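Local coordinates for TqaA (Penicillium aethiopicum, PDB 5DLK), which is a fungal nonribosomal peptide synthetase, represented here by a mutant of its terminal condensation-like (CT) domain, which probably cyclises a peptide carried on phosphopantetheine, at residues A31-K34 / E35-K39; H210-Y213 / H214-S217; A289-A292 / L293-Y297. All blocks are in the same frame, centred on the assembly; numbering follows the deposited sequence.

Contact 1: A31-K34 / E35-K39; sequences ALHK and ELCSK
C37 lays its sulfur over one face of the H33 imidazole, one turn back in helix 29-38. SG of C37 stands 3.8 Å from the ring centroid of H33, shifted toward the rim. CE1 of H33 is the ring atom it comes closest to, 3.4 Å from SG. This i to i+4 sulfur-aromatic contact depends on both side chains: H33 carries CG anti to its own backbone N (chi1 173°), while SG of C37 lies anti to its carbonyl carbon (chi1 -70°) and is thereby turned back toward the preceding turn. The imidazole finds its polar partner outside the helix, where NE2 of H33 is hydrogen-bonded to OG of S46. That bond and the sulfur over the face together probably fix the rotation of the ring.

Main-chain donors are satisfied in regular alpha-helical order: E35 N donates to A31 O, L36 N to L32 O, C37 N to H33 O and S38 N to K34 O, all at 3.0 Å. At the C-terminal end S38 bends its hydroxyl back, OG donating to O of E35 over 3.1 Å, and the amide of K39 adds a weak bond to that same oxygen.

On the apolar side CG of L32 meets CD1 of L36 at 4.4 Å. Both leucines rest on L112 of strand 108-115 and V103 of strand 100-105, L32 also on I110, and H33 reaches L48 of strand 47-53, so the helix packs across the three-stranded antiparallel sheet.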
ATOM      1  N   ALA A  31       7.593  23.185 -19.003  1.00 38.17           N
ATOM      2  CA  ALA A  31       6.404  23.990 -19.269  1.00 40.43           C
ATOM      3  C   ALA A  31       5.259  23.621 -18.332  1.00 39.16           C
ATOM      4  O   ALA A  31       4.510  24.487 -17.877  1.00 36.96           O
ATOM      5  CB  ALA A  31       5.966  23.835 -20.708  1.00 42.46           C
ATOM      6  N   LEU A  32       5.113  22.329 -18.052  1.00 35.72           N
ATOM      7  CA  LEU A  32       4.082  21.892 -17.122  1.00 36.28           C
ATOM      8  C   LEU A  32       4.347  22.417 -15.709  1.00 32.61           C
ATOM      9  O   LEU A  32       3.428  22.858 -15.013  1.00 36.30           O
ATOM     10  CB  LEU A  32       3.994  20.366 -17.110  1.00 27.34           C
ATOM     11  CG  LEU A  32       2.994  19.785 -16.121  1.00 31.35           C
ATOM     12  CD1 LEU A  32       1.584  20.264 -16.450  1.00 32.25           C
ATOM     13  CD2 LEU A  32       3.091  18.258 -16.121  1.00 31.64           C
ATOM     14  N   HIS A  33       5.603  22.363 -15.286  1.00 32.08           N
ATOM     15  CA  HIS A  33       5.970  22.837 -13.957  1.00 31.80           C
ATOM     16  C   HIS A  33       5.698  24.335 -13.825  1.00 37.52           C
ATOM     17  O   HIS A  33       5.207  24.795 -12.802  1.00 33.23           O
ATOM     18  CB  HIS A  33       7.438  22.537 -13.670  1.00 32.81           C
ATOM     19  CG  HIS A  33       7.939  23.136 -12.390  1.00 39.22           C
ATOM     20  ND1 HIS A  33       8.545  24.373 -12.338  1.00 34.67           N
ATOM     21  CD2 HIS A  33       7.927  22.668 -11.119  1.00 31.72           C
ATOM     22  CE1 HIS A  33       8.885  24.641 -11.089  1.00 35.51           C
ATOM     23  NE2 HIS A  33       8.528  23.620 -10.330  1.00 31.16           N
ATOM     24  N   LYS A  34       6.018  25.078 -14.879  1.00 38.70           N
ATOM     25  CA  LYS A  34       5.806  26.520 -14.909  1.00 37.64           C
ATOM     26  C   LYS A  34       4.319  26.821 -14.845  1.00 36.66           C
ATOM     27  O   LYS A  34       3.884  27.762 -14.178  1.00 41.66           O
ATOM     28  CB  LYS A  34       6.432  27.118 -16.173  1.00 38.91           C
ATOM     29  CG  LYS A  34       6.469  28.640 -16.207  1.00 47.43           C
ATOM     30  CD  LYS A  34       7.352  29.132 -17.356  1.00 46.72           C
ATOM     31  CE  LYS A  34       7.377  30.656 -17.443  1.00 50.53           C
ATOM     32  NZ  LYS A  34       6.068  31.224 -17.874  1.00 51.68           N
ATOM     33  N   GLU A  35       3.534  26.001 -15.533  1.00 39.48           N
ATOM     34  CA  GLU A  35       2.084  26.143 -15.529  1.00 41.13           C
ATOM     35  C   GLU A  35       1.484  25.913 -14.141  1.00 40.80           C
ATOM     36  O   GLU A  35       0.576  26.633 -13.725  1.00 41.79           O
ATOM     37  CB  GLU A  35       1.456  25.178 -16.539  1.00 41.89           C
ATOM     38  CG  GLU A  35      -0.058  25.279 -16.646  1.00 47.48           C
ATOM     39  CD  GLU A  35      -0.535  26.614 -17.203  1.00 59.59           C
ATOM     40  OE1 GLU A  35       0.297  27.400 -17.717  1.00 60.08           O
ATOM     41  OE2 GLU A  35      -1.756  26.879 -17.128  1.00 64.49           O
ATOM     42  N   LEU A  36       1.990  24.912 -13.427  1.00 37.90           N
ATOM     43  CA  LEU A  36       1.501  24.621 -12.081  1.00 37.10           C
ATOM     44  C   LEU A  36       1.890  25.726 -11.100  1.00 38.43           C
ATOM     45  O   LEU A  36       1.120  26.066 -10.205  1.00 38.55           O
ATOM     46  CB  LEU A  36       2.028  23.272 -11.591  1.00 35.36           C
ATOM     47  CG  LEU A  36       1.429  22.070 -12.323  1.00 35.76           C
ATOM     48  CD1 LEU A  36       2.108  20.786 -11.886  1.00 33.96           C
ATOM     49  CD2 LEU A  36      -0.082  21.994 -12.105  1.00 37.28           C
ATOM     50  N   CYS A  37       3.087  26.275 -11.271  1.00 38.18           N
ATOM     51  CA  CYS A  37       3.533  27.393 -10.446  1.00 40.95           C
ATOM     52  C   CYS A  37       2.677  28.634 -10.672  1.00 40.21           C
ATOM     53  O   CYS A  37       2.342  29.341  -9.721  1.00 42.07           O
ATOM     54  CB  CYS A  37       4.997  27.721 -10.720  1.00 36.19           C
ATOM     55  SG  CYS A  37       6.165  26.493 -10.127  1.00 37.53           S
ATOM     56  N   SER A  38       2.306  28.894 -11.920  1.00 42.97           N
ATOM     57  CA  SER A  38       1.554  30.106 -12.235  1.00 47.57           C
ATOM     58  C   SER A  38       0.098  29.973 -11.808  1.00 47.93           C
ATOM     59  O   SER A  38      -0.617  30.971 -11.690  1.00 49.33           O
ATOM     60  CB  SER A  38       1.638  30.435 -13.729  1.00 47.59           C
ATOM     61  OG  SER A  38       0.755  29.623 -14.481  1.00 54.82           O
ATOM     62  N   LYS A  39      -0.341  28.741 -11.569  1.00 43.52           N
ATOM     63  CA  LYS A  39      -1.685  28.516 -11.047  1.00 43.20           C
ATOM     64  C   LYS A  39      -1.663  28.376  -9.529  1.00 40.29           C
ATOM     65  O   LYS A  39      -2.673  28.025  -8.924  1.00 41.59           O
ATOM     66  CB  LYS A  39      -2.317  27.276 -11.685  1.00 46.74           C
ATOM     67  CG  LYS A  39      -2.521  27.397 -13.183  1.00 50.36           C
ATOM     68  CD  LYS A  39      -3.251  28.687 -13.530  1.00 57.78           C
ATOM     69  CE  LYS A  39      -3.048  29.061 -14.991  1.00 57.59           C
ATOM     70  NZ  LYS A  39      -3.376  27.917 -15.888  1.00 63.93           N
TER

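Contact 2: H210-Y213 / H214-S217; sequences HYLY and HRVS
The carbonyl oxygen of L212 is gripped twice: V216 N donates to it across one helical turn at 3.2 Å, and a water donates to L212 O from 2.8 Å. The same water accepts from NE of R215 at 3.1 Å, and so ties the arginine side chain back to the helix it springs from.

R215 runs between two side chains of the preceding turn. Its CG lies over one face of the Y211 ring, displaced toward the rim, and its CD comes to 3.9 Å from CE2 of Y211. A bend at chi3 (-51°) then turns the guanidinium until its plane is only 19° from that of the tyrosine ring. On the L212 flank the two side chains lie alongside, pointing the same way, with CD2 of L212 3.8 Å from NH2 of R215.

Helix 208-218 lies where the two lobes of the condensation fold meet. On the N-terminal lobe L212 and Y213 pack on L52 of strand 47-53, and Y213 OH bonds D50 there. On the C-terminal lobe Y211 OH bonds the carbonyl of G312, next to the phosphopantetheine-binding N311, whose side chain is about 7 Å from that of Y211. R215 NH1 adds a salt bridge to E367 and a hydrogen bond to the carbonyl of H365. A leucine in place of R215 would probably leave E367 without its charged mate and the water bound to L212 O without the NE donor.

At the end of the turn S217 N donates to O of Y213 at 2.9 Å, while OG of S217 folds back to donate to the H214 carbonyl.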
ATOM      1  N   HIS A 210      14.131   5.838  -8.689  0.51 24.94           N
ATOM      2  CA  HIS A 210      15.191   4.890  -9.048  0.51 26.78           C
ATOM      3  C   HIS A 210      14.683   3.444  -9.132  0.51 25.84           C
ATOM      4  O   HIS A 210      15.230   2.617  -9.854  0.51 23.58           O
ATOM      5  CB  HIS A 210      16.339   4.988  -8.049  0.51 28.67           C
ATOM      6  CG  HIS A 210      16.960   6.347  -7.993  0.51 30.26           C
ATOM      7  ND1 HIS A 210      17.502   6.876  -6.841  0.51 34.73           N
ATOM      8  CD2 HIS A 210      17.102   7.297  -8.947  0.51 31.19           C
ATOM      9  CE1 HIS A 210      17.958   8.090  -7.091  0.51 29.94           C
ATOM     10  NE2 HIS A 210      17.728   8.369  -8.362  0.51 29.70           N
ATOM     11  N   TYR A 211      13.640   3.146  -8.376  1.00 26.47           N
ATOM     12  CA  TYR A 211      12.940   1.878  -8.519  1.00 22.47           C
ATOM     13  C   TYR A 211      12.317   1.780  -9.906  1.00 23.76           C
ATOM     14  O   TYR A 211      12.449   0.755 -10.590  1.00 24.98           O
ATOM     15  CB  TYR A 211      11.872   1.765  -7.430  1.00 24.39           C
ATOM     16  CG  TYR A 211      11.023   0.514  -7.483  1.00 22.73           C
ATOM     17  CD1 TYR A 211      11.476  -0.677  -6.940  1.00 24.47           C
ATOM     18  CD2 TYR A 211       9.752   0.544  -8.048  1.00 26.45           C
ATOM     19  CE1 TYR A 211      10.687  -1.818  -6.960  1.00 25.33           C
ATOM     20  CE2 TYR A 211       8.967  -0.589  -8.088  1.00 23.01           C
ATOM     21  CZ  TYR A 211       9.440  -1.766  -7.541  1.00 24.66           C
ATOM     22  OH  TYR A 211       8.657  -2.897  -7.570  1.00 26.41           O
ATOM     23  N   LEU A 212      11.664   2.858 -10.325  1.00 20.95           N
ATOM     24  CA  LEU A 212      11.010   2.908 -11.625  1.00 20.97           C
ATOM     25  C   LEU A 212      12.026   2.791 -12.776  1.00 27.99           C
ATOM     26  O   LEU A 212      11.795   2.048 -13.738  1.00 24.04           O
ATOM     27  CB  LEU A 212      10.183   4.183 -11.761  1.00 22.94           C
ATOM     28  CG  LEU A 212       9.008   4.302 -10.778  1.00 25.55           C
ATOM     29  CD1 LEU A 212       8.167   5.526 -11.090  1.00 22.74           C
ATOM     30  CD2 LEU A 212       8.165   3.023 -10.811  1.00 22.86           C
ATOM     31  N   TYR A 213      13.146   3.507 -12.687  1.00 25.14           N
ATOM     32  CA  TYR A 213      14.184   3.383 -13.724  1.00 26.39           C
ATOM     33  C   TYR A 213      14.741   1.963 -13.790  1.00 26.60           C
ATOM     34  O   TYR A 213      14.960   1.413 -14.879  1.00 28.30           O
ATOM     35  CB  TYR A 213      15.323   4.386 -13.484  1.00 25.22           C
ATOM     36  CG  TYR A 213      14.919   5.809 -13.810  1.00 25.68           C
ATOM     37  CD1 TYR A 213      14.511   6.157 -15.092  1.00 28.83           C
ATOM     38  CD2 TYR A 213      14.942   6.805 -12.835  1.00 27.97           C
ATOM     39  CE1 TYR A 213      14.124   7.461 -15.397  1.00 31.40           C
ATOM     40  CE2 TYR A 213      14.563   8.108 -13.129  1.00 25.10           C
ATOM     41  CZ  TYR A 213      14.156   8.431 -14.410  1.00 27.96           C
ATOM     42  OH  TYR A 213      13.776   9.719 -14.719  1.00 27.33           O
ATOM     43  N   HIS A 214      14.970   1.368 -12.626  1.00 23.96           N
ATOM     44  CA  HIS A 214      15.479   0.001 -12.562  1.00 29.51           C
ATOM     45  C   HIS A 214      14.507  -1.023 -13.178  1.00 34.62           C
ATOM     46  O   HIS A 214      14.946  -1.937 -13.887  1.00 28.97           O
ATOM     47  CB  HIS A 214      15.795  -0.365 -11.119  1.00 27.06           C
ATOM     48  CG  HIS A 214      16.628  -1.596 -10.979  1.00 42.17           C
ATOM     49  ND1 HIS A 214      16.107  -2.867 -11.108  1.00 46.61           N
ATOM     50  CD2 HIS A 214      17.952  -1.752 -10.742  1.00 39.73           C
ATOM     51  CE1 HIS A 214      17.073  -3.755 -10.944  1.00 44.91           C
ATOM     52  NE2 HIS A 214      18.201  -3.105 -10.718  1.00 48.46           N
ATOM     53  N   ARG A 215      13.203  -0.879 -12.923  1.00 27.26           N
ATOM     54  CA  ARG A 215      12.208  -1.725 -13.596  1.00 27.42           C
ATOM     55  C   ARG A 215      12.334  -1.666 -15.117  1.00 33.96           C
ATOM     56  O   ARG A 215      12.271  -2.696 -15.797  1.00 28.59           O
ATOM     57  CB  ARG A 215      10.780  -1.326 -13.223  1.00 26.68           C
ATOM     58  CG  ARG A 215      10.353  -1.679 -11.822  1.00 30.40           C
ATOM     59  CD  ARG A 215       8.828  -1.793 -11.763  1.00 27.06           C
ATOM     60  NE  ARG A 215       8.168  -0.623 -12.342  1.00 25.54           N
ATOM     61  CZ  ARG A 215       6.854  -0.522 -12.517  1.00 28.32           C
ATOM     62  NH1 ARG A 215       6.053  -1.525 -12.160  1.00 20.16           N
ATOM     63  NH2 ARG A 215       6.336   0.579 -13.049  1.00 24.16           N
ATOM     64  N   VAL A 216      12.495  -0.460 -15.650  1.00 26.81           N
ATOM     65  CA  VAL A 216      12.563  -0.273 -17.094  1.00 26.99           C
ATOM     66  C   VAL A 216      13.875  -0.827 -17.639  1.00 32.84           C
ATOM     67  O   VAL A 216      13.906  -1.414 -18.718  1.00 31.63           O
ATOM     68  CB  VAL A 216      12.401   1.218 -17.480  1.00 30.97           C
ATOM     69  CG1 VAL A 216      12.899   1.483 -18.912  1.00 32.87           C
ATOM     70  CG2 VAL A 216      10.945   1.620 -17.344  1.00 26.98           C
ATOM     71  N   SER A 217      14.952  -0.681 -16.878  1.00 30.34           N
ATOM     72  CA  SER A 217      16.238  -1.170 -17.345  1.00 35.31           C
ATOM     73  C   SER A 217      16.252  -2.697 -17.443  1.00 35.07           C
ATOM     74  O   SER A 217      16.974  -3.258 -18.270  1.00 33.34           O
ATOM     75  CB  SER A 217      17.362  -0.697 -16.429  1.00 35.98           C
ATOM     76  OG  SER A 217      17.438  -1.525 -15.285  1.00 44.76           O
TER
HETATM   77  O   HOH W   1       9.106   1.565 -14.351  1.00 26.15           O

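Contact 3: A289-A292 / L293-Y297; sequences AATA and LFLSY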
ATOM      1  N   ALA A 289      -4.720 -19.842   0.578  1.00 11.96           N
ATOM      2  CA  ALA A 289      -5.251 -21.183   0.306  1.00 12.66           C
ATOM      3  C   ALA A 289      -6.692 -21.286   0.752  1.00 13.90           C
ATOM      4  O   ALA A 289      -7.515 -21.895   0.071  1.00 12.36           O
ATOM      5  CB  ALA A 289      -4.422 -22.252   0.996  1.00 13.65           C
ATOM      6  N   ALA A 290      -7.009 -20.691   1.905  1.00 12.77           N
ATOM      7  CA  ALA A 290      -8.381 -20.718   2.392  1.00 13.91           C
ATOM      8  C   ALA A 290      -9.308 -19.996   1.406  1.00 13.74           C
ATOM      9  O   ALA A 290     -10.421 -20.451   1.106  1.00 15.80           O
ATOM     10  CB  ALA A 290      -8.473 -20.068   3.802  1.00 14.41           C
ATOM     11  N   THR A 291      -8.840 -18.860   0.908  1.00 12.46           N
ATOM     12  CA  THR A 291      -9.592 -18.085  -0.069  1.00 13.38           C
ATOM     13  C   THR A 291      -9.797 -18.893  -1.365  1.00 14.84           C
ATOM     14  O   THR A 291     -10.885 -18.861  -1.962  1.00 13.33           O
ATOM     15  CB  THR A 291      -8.879 -16.758  -0.370  1.00 14.10           C
ATOM     16  OG1 THR A 291      -8.781 -16.005   0.851  1.00 14.70           O
ATOM     17  CG2 THR A 291      -9.663 -15.945  -1.406  1.00 16.89           C
ATOM     18  N   ALA A 292      -8.766 -19.621  -1.783  1.00 12.52           N
ATOM     19  CA  ALA A 292      -8.882 -20.431  -3.003  1.00 11.58           C
ATOM     20  C   ALA A 292      -9.912 -21.536  -2.857  1.00 11.07           C
ATOM     21  O   ALA A 292     -10.681 -21.799  -3.783  1.00 13.04           O
ATOM     22  CB  ALA A 292      -7.533 -21.037  -3.384  1.00 12.47           C
ATOM     23  N   LEU A 293      -9.936 -22.176  -1.696  1.00 12.49           N
ATOM     24  CA  LEU A 293     -10.907 -23.240  -1.474  1.00 13.56           C
ATOM     25  C   LEU A 293     -12.324 -22.672  -1.466  1.00 12.29           C
ATOM     26  O   LEU A 293     -13.254 -23.279  -2.032  1.00 13.92           O
ATOM     27  CB  LEU A 293     -10.630 -23.985  -0.164  1.00 13.45           C
ATOM     28  CG  LEU A 293     -11.580 -25.166   0.042  1.00 15.32           C
ATOM     29  CD1 LEU A 293     -11.434 -26.200  -1.081  1.00 18.25           C
ATOM     30  CD2 LEU A 293     -11.316 -25.789   1.397  1.00 23.43           C
ATOM     31  N   PHE A 294     -12.490 -21.537  -0.792  1.00 13.02           N
ATOM     32  CA  PHE A 294     -13.765 -20.824  -0.750  1.00 14.55           C
ATOM     33  C   PHE A 294     -14.256 -20.554  -2.170  1.00 13.42           C
ATOM     34  O   PHE A 294     -15.426 -20.838  -2.514  1.00 14.36           O
ATOM     35  CB  PHE A 294     -13.620 -19.511   0.045  1.00 13.78           C
ATOM     36  CG  PHE A 294     -14.862 -18.636   0.024  1.00 15.66           C
ATOM     37  CD1 PHE A 294     -15.842 -18.791   0.985  1.00 19.05           C
ATOM     38  CD2 PHE A 294     -15.017 -17.650  -0.943  1.00 19.00           C
ATOM     39  CE1 PHE A 294     -16.989 -17.969   0.971  1.00 18.66           C
ATOM     40  CE2 PHE A 294     -16.146 -16.841  -0.964  1.00 20.12           C
ATOM     41  CZ  PHE A 294     -17.130 -17.010  -0.007  1.00 16.52           C
ATOM     42  N   LEU A 295     -13.367 -20.017  -3.007  1.00 12.11           N
ATOM     43  CA  LEU A 295     -13.759 -19.729  -4.381  1.00 13.58           C
ATOM     44  C   LEU A 295     -14.029 -20.998  -5.200  1.00 14.07           C
ATOM     45  O   LEU A 295     -14.957 -21.033  -6.000  1.00 14.69           O
ATOM     46  CB  LEU A 295     -12.686 -18.902  -5.084  1.00 13.72           C
ATOM     47  CG  LEU A 295     -12.549 -17.450  -4.590  1.00 15.21           C
ATOM     48  CD1 LEU A 295     -11.319 -16.807  -5.247  1.00 16.01           C
ATOM     49  CD2 LEU A 295     -13.791 -16.647  -4.885  1.00 19.08           C
ATOM     50  N   SER A 296     -13.218 -22.029  -5.018  1.00 12.09           N
ATOM     51  CA  SER A 296     -13.412 -23.265  -5.778  0.72 13.65           C
ATOM     52  C   SER A 296     -14.822 -23.802  -5.529  1.00 16.20           C
ATOM     53  O   SER A 296     -15.496 -24.248  -6.451  1.00 16.10           O
ATOM     54  CB  SER A 296     -12.357 -24.314  -5.420  0.72 14.31           C
ATOM     55  OG  SER A 296     -12.564 -24.898  -4.142  0.72 15.16           O
ATOM     56  N   TYR A 297     -15.261 -23.739  -4.282  1.00 14.18           N
ATOM     57  CA  TYR A 297     -16.608 -24.201  -3.931  1.00 15.78           C
ATOM     58  C   TYR A 297     -17.706 -23.348  -4.562  1.00 15.52           C
ATOM     59  O   TYR A 297     -18.614 -23.866  -5.227  1.00 17.25           O
ATOM     60  CB  TYR A 297     -16.760 -24.211  -2.412  1.00 17.88           C
ATOM     61  CG  TYR A 297     -18.155 -24.595  -1.969  1.00 20.94           C
ATOM     62  CD1 TYR A 297     -18.585 -25.913  -2.032  1.00 22.36           C
ATOM     63  CD2 TYR A 297     -19.049 -23.626  -1.528  1.00 21.41           C
ATOM     64  CE1 TYR A 297     -19.861 -26.262  -1.639  1.00 22.76           C
ATOM     65  CE2 TYR A 297     -20.324 -23.965  -1.135  1.00 25.45           C
ATOM     66  CZ  TYR A 297     -20.721 -25.275  -1.190  1.00 25.56           C
ATOM     67  OH  TYR A 297     -21.994 -25.598  -0.796  1.00 29.64           O
TER
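L295 folds over the carbonyl of T291, one turn earlier in helix 283-299, and makes the close-packed half of this contact. CG of L295 comes to 3.4 Å from O of T291, while CD1 of L295 meets the methyl CG2 of T291 at 4.3 Å. The leucine reaches back because its CG stands anti to its carbonyl carbon (chi1 -70°), beside its own amide. L295 N donates to the same T291 O over 2.9 Å. The oxygen also lies at the edge of the F294 ring, near the ring plane. T291 keeps its hydroxyl satisfied within the helix, OG1 bonding the carbonyl of V287. The alanines A289, A290 and A292 are all buried, their small side chains consistent with close approach of the neighbouring elements.

Toward the C-terminal end the contact becomes polar and more open. S296 N donates to O of A292 at 2.8 Å, and OG of S296 turns back to donate to O of L293 at 2.7 Å. L293 O is shared: Y297 N reaches it at 3.0 Å, and both donors come from one face of its carbonyl plane. S296 is modelled in two conformers, and a 1,2-ethanediol, probably from the crystallisation liquor, lies about 4 Å from its side chain. Y297 is exposed and turns its ring away from the earlier turn, to meet that of F476 edge-to-face.

The A289 side chain is about 9 Å from that of the phosphopantetheine-binding T282. A289 packs on L349 and L350 of helix 346-358, A290 on I459 and I460, and L293 on F463, of helix 446-465. T291, A292 and L295 press on F306 of strand 303-310, so the helix has one side on the six-stranded sheet, helix 446-465 roughly across from it, and helix 346-358 along a flank.

Each of the three contacts joins successive turns of a different helix, held by the same i to i+4 amide bonds. Contact 1 lies farthest from the chain's centre and packs a helix, buried on one side and exposed on the other, against the three-stranded sheet. Contact 2 is the most central and the most polar, with an arginine, tyrosine hydroxyls and a water joining separate parts of the domain. Contact 3 has the most buried first turn and relies on alanines and apolar side chains against a different sheet. Contacts 2 and 3 both lie near phosphopantetheine-binding residues, contact 1 away from them. Contacts 1 and 2 both touch strand 47-53; contact 3, about 51 Å from contact 1 between centres, lies across the chain's centre from it.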